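PDB 3HFQ: uncharacterized protein lp_2219 from Lactobacillus plantarum, which is of unknown function but belongs to the lactonase family of seven-bladed beta-propellers, so that a sugar-lactone hydrolase activity is possible though unproven. Local coordinates for residues Thr9-Lys12 with Lys13-Gly17. The protein carries 1 engineered substitution. Sequence-based numbering, arbitrary orientation.
Sequences TYTK and KTSQG
From T9 to G17 the chain folds back on itself: the runs T9-K12 and K13-G17 point 141° apart, with the CA atoms of T11 and S15 4.8 Å from each other and those of T9 and G17 6.4 Å. Inside this turn two hydroxyls meet: S15 OG donates to T9 OG1 over a short 2.6 Å. S15 OG lies anti to its own backbone N (chi1 173°), which carries it across to the threonine and also lets it accept from G17 N at 3.2 Å, with an N-H...O angle of 160°; this second bond defines an ST turn. T9 OG1 also lies 2.9 Å from G17 O and 3.1 Å from Y10 O, either of which could take its proton. Alongside, the methyl T11 CG2 packs 3.5 Å from S15 O and 3.6 Å from S15 OG. An alanine in place of S15 would lose both hydroxyl bonds and is likely to leave T9 OG1 without its donor and the G17 amide without its side-chain acceptor. The E333 carboxylate receives the amides of K12, K13, T14 and S15, gathering the crest of the turn round one charge. T9 ends strand 2-9 and G17 begins strand 17-24, and the loop between them joins these antiparallel neighbours in a four-stranded propeller blade that strand 334-339 completes from the C-terminal end of the chain.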
loop_
_atom_site.group_PDB
_atom_site.type_symbol
_atom_site.label_atom_id
_atom_site.label_comp_id
_atom_site.label_asym_id
_atom_site.label_seq_id
_atom_site.Cartn_x
_atom_site.Cartn_y
_atom_site.Cartn_z
ATOM N N THR A 9 -0.445 6.746 10.100
ATOM C CA THR A 9 -0.025 6.104 11.341
ATOM C C THR A 9 -1.165 5.413 12.064
ATOM O O THR A 9 -2.320 5.471 11.650
ATOM C CB THR A 9 0.496 7.139 12.354
ATOM O OG1 THR A 9 -0.615 7.910 12.837
ATOM C CG2 THR A 9 1.507 8.082 11.715
ATOM N N TYR A 10 -0.797 4.758 13.160
ATOM C CA TYR A 10 -1.736 4.124 14.071
ATOM C C TYR A 10 -1.708 5.178 15.168
ATOM O O TYR A 10 -0.733 5.925 15.270
ATOM C CB TYR A 10 -1.169 2.825 14.634
ATOM C CG TYR A 10 -1.598 1.581 13.904
ATOM C CD1 TYR A 10 -2.869 1.044 14.090
ATOM C CD2 TYR A 10 -0.732 0.940 13.023
ATOM C CE1 TYR A 10 -3.263 -0.117 13.426
ATOM C CE2 TYR A 10 -1.112 -0.213 12.355
ATOM C CZ TYR A 10 -2.380 -0.735 12.556
ATOM O OH TYR A 10 -2.750 -1.886 11.902
ATOM N N THR A 11 -2.756 5.262 15.975
ATOM C CA THR A 11 -2.770 6.242 17.055
ATOM C C THR A 11 -3.127 5.542 18.356
ATOM O O THR A 11 -4.081 5.917 19.038
ATOM C CB THR A 11 -3.783 7.367 16.780
ATOM O OG1 THR A 11 -5.076 6.801 16.529
ATOM C CG2 THR A 11 -3.344 8.184 15.573
ATOM N N LYS A 12 -2.343 4.523 18.689
ATOM C CA LYS A 12 -2.558 3.734 19.895
ATOM C C LYS A 12 -1.606 4.102 21.029
ATOM O O LYS A 12 -1.823 3.700 22.172
ATOM C CB LYS A 12 -2.419 2.243 19.569
ATOM C CG LYS A 12 -3.443 1.731 18.562
ATOM C CD LYS A 12 -3.302 0.234 18.294
ATOM C CE LYS A 12 -2.042 -0.089 17.498
ATOM N NZ LYS A 12 -1.976 -1.533 17.116
ATOM N N LYS A 13 -0.558 4.861 20.722
ATOM C CA LYS A 13 0.411 5.252 21.741
ATOM C C LYS A 13 0.691 6.749 21.835
ATOM O O LYS A 13 0.282 7.398 22.799
ATOM C CB LYS A 13 1.729 4.495 21.534
ATOM C CG LYS A 13 1.614 2.995 21.786
ATOM C CD LYS A 13 2.951 2.276 21.665
ATOM C CE LYS A 13 3.407 2.155 20.221
ATOM N NZ LYS A 13 4.690 1.404 20.110
ATOM N N THR A 14 1.385 7.304 20.847
ATOM C CA THR A 14 1.713 8.724 20.889
ATOM C C THR A 14 1.322 9.547 19.664
ATOM O O THR A 14 1.294 10.775 19.727
ATOM C CB THR A 14 3.219 8.926 21.130
ATOM O OG1 THR A 14 3.517 10.326 21.109
ATOM C CG2 THR A 14 4.029 8.227 20.056
ATOM N N SER A 15 1.027 8.882 18.553
ATOM C CA SER A 15 0.648 9.589 17.329
ATOM C C SER A 15 -0.680 10.331 17.467
ATOM O O SER A 15 -1.596 9.857 18.136
ATOM C CB SER A 15 0.550 8.605 16.161
ATOM O OG SER A 15 0.020 9.239 15.010
ATOM N N GLN A 16 -0.781 11.491 16.825
ATOM C CA GLN A 16 -2.009 12.279 16.865
ATOM C C GLN A 16 -2.729 12.278 15.520
ATOM O O GLN A 16 -3.748 12.955 15.353
ATOM C CB GLN A 16 -1.711 13.721 17.283
ATOM C CG GLN A 16 -1.268 13.866 18.723
ATOM C CD GLN A 16 -1.001 15.308 19.097
ATOM O OE1 GLN A 16 -0.183 15.982 18.471
ATOM N NE2 GLN A 16 -1.691 15.792 20.123
ATOM N N GLY A 17 -2.203 11.523 14.559
ATOM C CA GLY A 17 -2.847 11.461 13.258
ATOM C C GLY A 17 -1.921 11.407 12.058
ATOM O O GLY A 17 -0.964 10.630 12.024
#